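Local structure of BepC protein (Bartonella tribocorum, 4WGJ) at residues A59-L62 / S63-H66; P106-I109 / G110-K114; N141-D144 / V145-L149. The protein probably transfers AMP from ATP to threonine or tyrosine side chains of target proteins, through the Fic domain that makes up much of this fragment. One frame throughout, in Å; residues are numbered along the deposited sequence.

Interaction 1 of 3, residues A59-L62 / S63-H66; sequences AAYL and SLIH
Tyr-61 and Ile-65, one helical turn apart, make the main side-chain contact. The phenol ring swings out with CG anti to the backbone N (chi1 -173°), which sets it beside the next turn. There Ile-65 CG1 stands over one face, offset toward the rim, and the terminal methyl CD1 lies 3.6 Å from Tyr-61 CE2. Leu-64 reaches the same ring from another direction: its CD2 lies 4.1 Å from Tyr-61 CD1, an oblique approach. Helix 159-174 and Phe-48 of helix 30-48 close round this apolar group.

The backbone beneath is regular. Ile-65 N donates to Tyr-61 O at 2.9 Å with an N-H...O angle of 164°, and His-66 N donates to Leu-62 O at 2.9 Å. Leu-62 lies against the following turn through CB, 3.1 Å from Ser-63 N, while its branch packs on Asn-163 and Phe-166 of helix 159-174.

On a more polar side, Ser-63 N bonds to Ala-59 O at 3.0 Å. A water donates to Ala-59 O at 2.8 Å and is hydrogen-bonded to Ser-63 OG at 2.7 Å, so the carbonyl oxygen has two partners. The i to i+4 bonding is that of a regular alpha-helix with one face, Tyr-61, Leu-62 and Ile-65, buried in the domain, here at the start of helix 59-70 in the mainly helical core of a Fic domain.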
ATOM      1  N   ALA A  59       6.653   9.477  -2.935  1.00 14.72           N
ATOM      2  CA  ALA A  59       5.924   9.270  -1.681  1.00 13.25           C
ATOM      3  C   ALA A  59       4.624  10.072  -1.676  1.00 13.78           C
ATOM      4  O   ALA A  59       3.594   9.598  -1.207  1.00 12.41           O
ATOM      5  CB  ALA A  59       6.797   9.657  -0.481  1.00 14.80           C
ATOM      6  N   ALA A  60       4.678  11.287  -2.213  1.00 11.31           N
ATOM      7  CA  ALA A  60       3.497  12.129  -2.286  1.00 11.84           C
ATOM      8  C   ALA A  60       2.413  11.475  -3.137  1.00 11.18           C
ATOM      9  O   ALA A  60       1.231  11.572  -2.813  1.00 11.27           O
ATOM     10  CB  ALA A  60       3.852  13.513  -2.844  1.00 15.71           C
ATOM     11  N   TYR A  61       2.807  10.833  -4.233  1.00 12.57           N
ATOM     12  CA  TYR A  61       1.835  10.147  -5.089  1.00 12.05           C
ATOM     13  C   TYR A  61       1.190   8.967  -4.357  1.00  9.60           C
ATOM     14  O   TYR A  61      -0.023   8.746  -4.457  1.00  9.44           O
ATOM     15  CB  TYR A  61       2.487   9.657  -6.390  1.00 12.45           C
ATOM     16  CG  TYR A  61       1.493   9.085  -7.384  1.00 10.02           C
ATOM     17  CD1 TYR A  61       0.471   9.880  -7.914  1.00 13.28           C
ATOM     18  CD2 TYR A  61       1.585   7.764  -7.817  1.00 10.19           C
ATOM     19  CE1 TYR A  61      -0.441   9.369  -8.828  1.00 11.04           C
ATOM     20  CE2 TYR A  61       0.681   7.248  -8.722  1.00 10.61           C
ATOM     21  CZ  TYR A  61      -0.326   8.054  -9.228  1.00 15.60           C
ATOM     22  OH  TYR A  61      -1.226   7.536 -10.134  1.00 13.77           O
ATOM     23  N   LEU A  62       1.994   8.198  -3.627  1.00  8.47           N
ATOM     24  CA  LEU A  62       1.427   7.103  -2.848  1.00  9.79           C
ATOM     25  C   LEU A  62       0.384   7.616  -1.845  1.00  9.55           C
ATOM     26  O   LEU A  62      -0.689   7.014  -1.672  1.00  9.42           O
ATOM     27  CB  LEU A  62       2.528   6.352  -2.114  1.00  7.92           C
ATOM     28  CG  LEU A  62       2.089   5.098  -1.365  1.00  7.94           C
ATOM     29  CD1 LEU A  62       1.541   4.031  -2.336  1.00 10.19           C
ATOM     30  CD2 LEU A  62       3.257   4.536  -0.542  1.00  8.85           C
ATOM     31  N   SER A  63       0.693   8.729  -1.188  1.00  9.48           N
ATOM     32  CA  SER A  63      -0.252   9.322  -0.242  1.00  9.96           C
ATOM     33  C   SER A  63      -1.512   9.813  -0.940  1.00 10.17           C
ATOM     34  O   SER A  63      -2.597   9.713  -0.387  1.00  9.32           O
ATOM     35  CB  SER A  63       0.400  10.460   0.540  1.00 11.50           C
ATOM     36  OG  SER A  63       1.272   9.906   1.526  1.00 13.26           O
ATOM     37  N   LEU A  64      -1.372  10.319  -2.161  1.00  8.07           N
ATOM     38  CA  LEU A  64      -2.554  10.750  -2.934  1.00  8.86           C
ATOM     39  C   LEU A  64      -3.442   9.544  -3.240  1.00 11.11           C
ATOM     40  O   LEU A  64      -4.678   9.602  -3.149  1.00  9.64           O
ATOM     41  CB  LEU A  64      -2.133  11.433  -4.235  1.00  8.56           C
ATOM     42  CG  LEU A  64      -3.260  11.610  -5.267  1.00 11.29           C
ATOM     43  CD1 LEU A  64      -4.317  12.580  -4.758  1.00 12.64           C
ATOM     44  CD2 LEU A  64      -2.688  12.065  -6.618  1.00 12.84           C
ATOM     45  N   ILE A  65      -2.802   8.443  -3.609  1.00 11.21           N
ATOM     46  CA  ILE A  65      -3.530   7.199  -3.826  1.00  8.33           C
ATOM     47  C   ILE A  65      -4.251   6.787  -2.546  1.00  8.82           C
ATOM     48  O   ILE A  65      -5.452   6.466  -2.568  1.00  8.39           O
ATOM     49  CB  ILE A  65      -2.595   6.082  -4.288  1.00  8.86           C
ATOM     50  CG1 ILE A  65      -2.200   6.330  -5.747  1.00  9.65           C
ATOM     51  CG2 ILE A  65      -3.279   4.715  -4.140  1.00  9.46           C
ATOM     52  CD1 ILE A  65      -1.074   5.420  -6.235  1.00 12.83           C
ATOM     53  N   HIS A  66      -3.534   6.829  -1.423  1.00  6.92           N
ATOM     54  CA  HIS A  66      -4.135   6.370  -0.180  1.00  8.64           C
ATOM     55  C   HIS A  66      -5.320   7.272   0.194  1.00  9.57           C
ATOM     56  O   HIS A  66      -6.387   6.772   0.581  1.00  8.83           O
ATOM     57  CB  HIS A  66      -3.087   6.318   0.944  1.00  8.49           C
ATOM     58  CG  HIS A  66      -3.569   5.626   2.182  1.00  7.97           C
ATOM     59  ND1 HIS A  66      -4.181   6.298   3.215  1.00  8.82           N
ATOM     60  CD2 HIS A  66      -3.540   4.320   2.547  1.00  8.28           C
ATOM     61  CE1 HIS A  66      -4.497   5.441   4.172  1.00  8.10           C
ATOM     62  NE2 HIS A  66      -4.123   4.232   3.788  1.00  7.98           N
TER
HETATM   63  O   HOH W   1       3.554   8.437   1.336  1.00 22.25           O

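Interaction 2 of 3, residues P106-I109 / G110-K114; sequences PFAI and GPQIK
Ile-109 and Gln-112 hold each other by two hydrogen bonds across the turn through Gly-110. That glycine has a positive phi (58°), a conformation that favours its residue type, and its carbonyl oxygen accepts Ile-113 N at 3.0 Å. Pro-111 follows, its CD 3.3 Å from Ile-109 O.

Gln-112 N donates to Ile-109 O at 3.0 Å, approaching from above the carbonyl plane. CG lies beside the residue's own N (chi1 -68°) and the chain runs extended from there, bringing the amide back alongside Ile-109. OE1 accepts Ile-109 N at 2.8 Å in a nearly straight bond (171°), with the donor tilted from the amide plane. A water also donates to Gln-112 OE1 at 2.8 Å, and to Phe-107 O at 2.9 Å.

Ile-113 supplies the apolar part, CG1 resting 3.8 Å from Ala-108 CB. The oxygen of Ala-108 goes elsewhere, to Arg-81, while Phe-107 touches the bound AMPPNP and stacks on His-153. Reciprocal bonds between Ile-109 and Gln-112, main chain one way and side chain the other, together with the water bridge, imply that the loop carrying a nucleotide-pocket residue is tied by polar bonds to the beginning of helix 111-126.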
ATOM      1  N   PRO A 106       9.730  -7.119  11.183  1.00 16.25           N
ATOM      2  CA  PRO A 106       8.825  -5.967  11.173  1.00 13.98           C
ATOM      3  C   PRO A 106       8.831  -5.244   9.840  1.00 15.58           C
ATOM      4  O   PRO A 106       9.750  -5.404   9.034  1.00 14.70           O
ATOM      5  CB  PRO A 106       9.405  -5.060  12.262  1.00 17.19           C
ATOM      6  CG  PRO A 106      10.876  -5.348  12.212  1.00 20.24           C
ATOM      7  CD  PRO A 106      11.015  -6.810  11.842  1.00 18.83           C
ATOM      8  N   PHE A 107       7.814  -4.423   9.617  1.00 15.02           N
ATOM      9  CA  PHE A 107       7.870  -3.461   8.526  1.00 11.84           C
ATOM     10  C   PHE A 107       8.890  -2.374   8.876  1.00 13.75           C
ATOM     11  O   PHE A 107       9.496  -2.414   9.946  1.00 14.56           O
ATOM     12  CB  PHE A 107       6.486  -2.860   8.269  1.00 10.59           C
ATOM     13  CG  PHE A 107       5.458  -3.873   7.846  1.00 12.90           C
ATOM     14  CD1 PHE A 107       5.478  -4.401   6.561  1.00 15.60           C
ATOM     15  CD2 PHE A 107       4.466  -4.286   8.725  1.00 15.37           C
ATOM     16  CE1 PHE A 107       4.524  -5.329   6.161  1.00 14.22           C
ATOM     17  CE2 PHE A 107       3.515  -5.215   8.335  1.00 14.53           C
ATOM     18  CZ  PHE A 107       3.541  -5.736   7.046  1.00 15.62           C
ATOM     19  N   ALA A 108       9.105  -1.427   7.965  1.00 11.41           N
ATOM     20  CA  ALA A 108      10.002  -0.304   8.224  1.00 10.26           C
ATOM     21  C   ALA A 108       9.600   0.362   9.542  1.00 14.03           C
ATOM     22  O   ALA A 108       8.413   0.555   9.806  1.00 12.24           O
ATOM     23  CB  ALA A 108       9.956   0.697   7.072  1.00 10.42           C
ATOM     24  N   ILE A 109      10.582   0.675  10.379  1.00 12.36           N
ATOM     25  CA  ILE A 109      10.301   1.278  11.678  1.00 12.49           C
ATOM     26  C   ILE A 109      10.677   2.742  11.725  1.00 13.74           C
ATOM     27  O   ILE A 109      11.835   3.097  11.497  1.00 16.23           O
ATOM     28  CB  ILE A 109      11.066   0.557  12.810  1.00 13.85           C
ATOM     29  CG1 ILE A 109      10.607  -0.902  12.901  1.00 17.71           C
ATOM     30  CG2 ILE A 109      10.865   1.285  14.144  1.00 17.11           C
ATOM     31  CD1 ILE A 109      11.445  -1.752  13.841  1.00 20.78           C
ATOM     32  N   GLY A 110       9.709   3.585  12.076  1.00 16.69           N
ATOM     33  CA  GLY A 110       9.989   4.980  12.379  1.00 16.26           C
ATOM     34  C   GLY A 110      10.647   5.688  11.215  1.00 15.28           C
ATOM     35  O   GLY A 110      10.086   5.716  10.123  1.00 16.25           O
ATOM     36  N   PRO A 111      11.862   6.232  11.431  1.00 17.80           N
ATOM     37  CA  PRO A 111      12.626   6.949  10.398  1.00 19.24           C
ATOM     38  C   PRO A 111      12.895   6.101   9.148  1.00 18.45           C
ATOM     39  O   PRO A 111      13.141   6.645   8.069  1.00 19.44           O
ATOM     40  CB  PRO A 111      13.948   7.294  11.106  1.00 19.70           C
ATOM     41  CG  PRO A 111      13.674   7.161  12.547  1.00 23.97           C
ATOM     42  CD  PRO A 111      12.613   6.119  12.692  1.00 19.22           C
ATOM     43  N   GLN A 112      12.854   4.782   9.287  1.00 16.19           N
ATOM     44  CA  GLN A 112      13.065   3.906   8.132  1.00 14.28           C
ATOM     45  C   GLN A 112      11.994   4.087   7.061  1.00 16.90           C
ATOM     46  O   GLN A 112      12.241   3.828   5.878  1.00 14.40           O
ATOM     47  CB  GLN A 112      13.085   2.438   8.558  1.00 16.24           C
ATOM     48  CG  GLN A 112      14.275   2.048   9.409  1.00 18.09           C
ATOM     49  CD  GLN A 112      14.259   0.580   9.799  1.00 21.98           C
ATOM     50  OE1 GLN A 112      13.218  -0.079   9.764  1.00 18.19           O
ATOM     51  NE2 GLN A 112      15.423   0.059  10.184  1.00 29.76           N
ATOM     52  N   ILE A 113      10.795   4.492   7.463  1.00 14.03           N
ATOM     53  CA  ILE A 113       9.706   4.592   6.483  1.00 14.02           C
ATOM     54  C   ILE A 113      10.053   5.654   5.439  1.00 14.38           C
ATOM     55  O   ILE A 113      10.037   5.386   4.236  1.00 14.91           O
ATOM     56  CB  ILE A 113       8.345   4.925   7.155  1.00 15.86           C
ATOM     57  CG1 ILE A 113       7.946   3.796   8.114  1.00 15.08           C
ATOM     58  CG2 ILE A 113       7.262   5.165   6.082  1.00 13.97           C
ATOM     59  CD1 ILE A 113       6.849   4.177   9.104  1.00 15.84           C
ATOM     60  N   LYS A 114      10.387   6.853   5.895  1.00 14.51           N
ATOM     61  CA  LYS A 114      10.764   7.918   4.970  1.00 16.07           C
ATOM     62  C   LYS A 114      12.018   7.567   4.163  1.00 15.37           C
ATOM     63  O   LYS A 114      12.112   7.894   2.973  1.00 17.29           O
ATOM     64  CB  LYS A 114      10.982   9.224   5.739  1.00 18.47           C
ATOM     65  CG  LYS A 114      11.360  10.420   4.879  1.00 28.28           C
ATOM     66  CD  LYS A 114      11.531  11.671   5.734  1.00 35.44           C
ATOM     67  CE  LYS A 114      11.863  12.889   4.880  1.00 44.29           C
ATOM     68  NZ  LYS A 114      12.441  14.007   5.680  1.00 47.62           N
TER
HETATM   69  O   HOH W   2      12.348  -2.733   9.923  1.00 26.89           O

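Interaction 3 of 3, residues N141-D144 / V145-L149; sequences NAAD and VFMAL
Asp-144 and Met-147 slant across one another on one side of the helix, and their ends meet. The methionine folds back at chi3 (-72°), which carries its methyl toward the preceding turn: CE lies 3.4 Å from Asp-144 OD1 and equally 3.4 Å from Ala-143 O. The same methyl comes within 4.5 Å of Ala-143 CB, a looser apolar approach. Met-147 CG is also close to that carbonyl oxygen, at 3.3 Å, so the side chain curls round Ala-143 O while the backbone N of Met-147 bonds to it at 2.9 Å (N-H...O 163°). The carboxylate has a stronger partner than the methyl, since Asp-144 OD1 forms a salt bridge with Lys-205 of helix 202-211. Met-147 itself packs on Met-204 of that helix.

Val-145 is turned to a different side. With CG2 next to its own N and CG1 anti to it (chi1 169°), CG2 lies 3.5 Å from Asn-141 O, the acceptor of Val-145 N; Leu-120 and Leu-124 of helix 111-126 meet this side chain.

Phe-146 has its ring carried away from the preceding turn, toward Phe-208 and Met-204 of helix 202-211 and Met-167 of helix 159-174. Only its CB stays near, 3.4 Å from Ala-142 O, which accepts Phe-146 N. Successive side chains thus fan out to three separate helices over a regular i to i+4 framework. Such an arrangement typifies a central helix in a helical bundle, here helix 135-152 of the Fic domain, which leads into the loop before helix 159-174.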
ATOM      1  N   ASN A 141      11.276  -5.913 -12.565  1.00 14.75           N
ATOM      2  CA  ASN A 141      11.486  -4.645 -11.868  1.00 15.94           C
ATOM      3  C   ASN A 141      10.295  -4.224 -11.020  1.00 16.88           C
ATOM      4  O   ASN A 141      10.468  -3.678  -9.930  1.00 15.46           O
ATOM      5  CB  ASN A 141      11.814  -3.542 -12.871  1.00 19.02           C
ATOM      6  CG  ASN A 141      13.249  -3.609 -13.350  1.00 22.95           C
ATOM      7  OD1 ASN A 141      14.151  -3.085 -12.697  1.00 31.83           O
ATOM      8  ND2 ASN A 141      13.474  -4.284 -14.468  1.00 24.52           N
ATOM      9  N   ALA A 142       9.090  -4.491 -11.510  1.00 12.25           N
ATOM     10  CA  ALA A 142       7.872  -4.126 -10.781  1.00 14.40           C
ATOM     11  C   ALA A 142       7.739  -4.912  -9.484  1.00 11.70           C
ATOM     12  O   ALA A 142       7.305  -4.364  -8.472  1.00 12.53           O
ATOM     13  CB  ALA A 142       6.633  -4.336 -11.662  1.00 13.34           C
ATOM     14  N   ALA A 143       8.134  -6.187  -9.510  1.00 12.76           N
ATOM     15  CA  ALA A 143       8.178  -6.993  -8.292  1.00 13.25           C
ATOM     16  C   ALA A 143       9.080  -6.349  -7.235  1.00 11.45           C
ATOM     17  O   ALA A 143       8.725  -6.308  -6.058  1.00 11.75           O
ATOM     18  CB  ALA A 143       8.665  -8.401  -8.600  1.00 12.49           C
ATOM     19  N   ASP A 144      10.246  -5.864  -7.659  1.00 12.28           N
ATOM     20  CA  ASP A 144      11.175  -5.209  -6.732  1.00 11.52           C
ATOM     21  C   ASP A 144      10.540  -3.943  -6.150  1.00 11.20           C
ATOM     22  O   ASP A 144      10.656  -3.665  -4.952  1.00 12.80           O
ATOM     23  CB  ASP A 144      12.500  -4.848  -7.429  1.00 14.92           C
ATOM     24  CG  ASP A 144      13.353  -6.065  -7.762  1.00 24.61           C
ATOM     25  OD1 ASP A 144      13.251  -7.098  -7.062  1.00 21.23           O
ATOM     26  OD2 ASP A 144      14.147  -5.975  -8.721  1.00 27.84           O
ATOM     27  N   VAL A 145       9.877  -3.170  -6.999  1.00 10.12           N
ATOM     28  CA  VAL A 145       9.246  -1.935  -6.532  1.00 11.84           C
ATOM     29  C   VAL A 145       8.160  -2.267  -5.510  1.00 13.05           C
ATOM     30  O   VAL A 145       8.035  -1.632  -4.456  1.00 12.62           O
ATOM     31  CB  VAL A 145       8.626  -1.132  -7.704  1.00  9.88           C
ATOM     32  CG1 VAL A 145       7.752  -0.003  -7.178  1.00  8.98           C
ATOM     33  CG2 VAL A 145       9.719  -0.567  -8.577  1.00 13.37           C
ATOM     34  N   PHE A 146       7.379  -3.288  -5.818  1.00 10.31           N
ATOM     35  CA  PHE A 146       6.265  -3.652  -4.949  1.00  9.51           C
ATOM     36  C   PHE A 146       6.767  -4.159  -3.605  1.00  9.14           C
ATOM     37  O   PHE A 146       6.192  -3.840  -2.560  1.00 11.35           O
ATOM     38  CB  PHE A 146       5.404  -4.716  -5.620  1.00 11.46           C
ATOM     39  CG  PHE A 146       4.157  -5.049  -4.870  1.00 13.57           C
ATOM     40  CD1 PHE A 146       3.135  -4.112  -4.744  1.00 10.08           C
ATOM     41  CD2 PHE A 146       3.985  -6.305  -4.317  1.00 13.47           C
ATOM     42  CE1 PHE A 146       1.964  -4.421  -4.064  1.00 12.89           C
ATOM     43  CE2 PHE A 146       2.828  -6.625  -3.625  1.00 16.13           C
ATOM     44  CZ  PHE A 146       1.808  -5.694  -3.504  1.00 14.36           C
ATOM     45  N   MET A 147       7.813  -4.982  -3.635  1.00  9.07           N
ATOM     46  CA  MET A 147       8.390  -5.465  -2.382  1.00 10.99           C
ATOM     47  C   MET A 147       8.919  -4.313  -1.533  1.00 15.36           C
ATOM     48  O   MET A 147       8.843  -4.363  -0.291  1.00 11.62           O
ATOM     49  CB  MET A 147       9.498  -6.492  -2.654  1.00 10.50           C
ATOM     50  CG  MET A 147       8.934  -7.822  -3.180  1.00 10.41           C
ATOM     51  SD  MET A 147      10.172  -9.111  -3.369  1.00 16.95           S
ATOM     52  CE  MET A 147      11.060  -8.508  -4.809  1.00 20.43           C
ATOM     53  N   ALA A 148       9.453  -3.278  -2.186  1.00 10.20           N
ATOM     54  CA  ALA A 148       9.932  -2.107  -1.448  1.00 13.58           C
ATOM     55  C   ALA A 148       8.758  -1.371  -0.802  1.00 12.62           C
ATOM     56  O   ALA A 148       8.839  -0.963   0.356  1.00 12.57           O
ATOM     57  CB  ALA A 148      10.713  -1.165  -2.350  1.00 13.20           C
ATOM     58  N   LEU A 149       7.675  -1.187  -1.553  1.00 10.48           N
ATOM     59  CA  LEU A 149       6.475  -0.569  -0.998  1.00 10.78           C
ATOM     60  C   LEU A 149       5.923  -1.365   0.172  1.00 10.59           C
ATOM     61  O   LEU A 149       5.505  -0.798   1.189  1.00 12.23           O
ATOM     62  CB  LEU A 149       5.391  -0.434  -2.076  1.00 10.53           C
ATOM     63  CG  LEU A 149       5.661   0.627  -3.150  1.00 13.26           C
ATOM     64  CD1 LEU A 149       4.688   0.449  -4.315  1.00 13.40           C
ATOM     65  CD2 LEU A 149       5.534   2.041  -2.575  1.00 12.85           C
TER

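How the interactions relate
The three contacts follow one another along the chain, all in the Fic domain: interaction 1 on helix 59-70, interaction 2 at the start of helix 111-126, interaction 3 in the middle of helix 135-152. Their centres are 16 to 17 Å apart. Interactions 1 and 3 touch directly, Leu-62 CD2 meeting Leu-149 CD2 at 3.9 Å, and both pack on helix 159-174. Interaction 2 touches neither; its nearest atoms are about 7 Å from interaction 1 and about 6 Å from interaction 3. Interaction 2 contributes Phe-107 to the AMPPNP pocket, whereas the other two belong to the helical framework around the nucleotide.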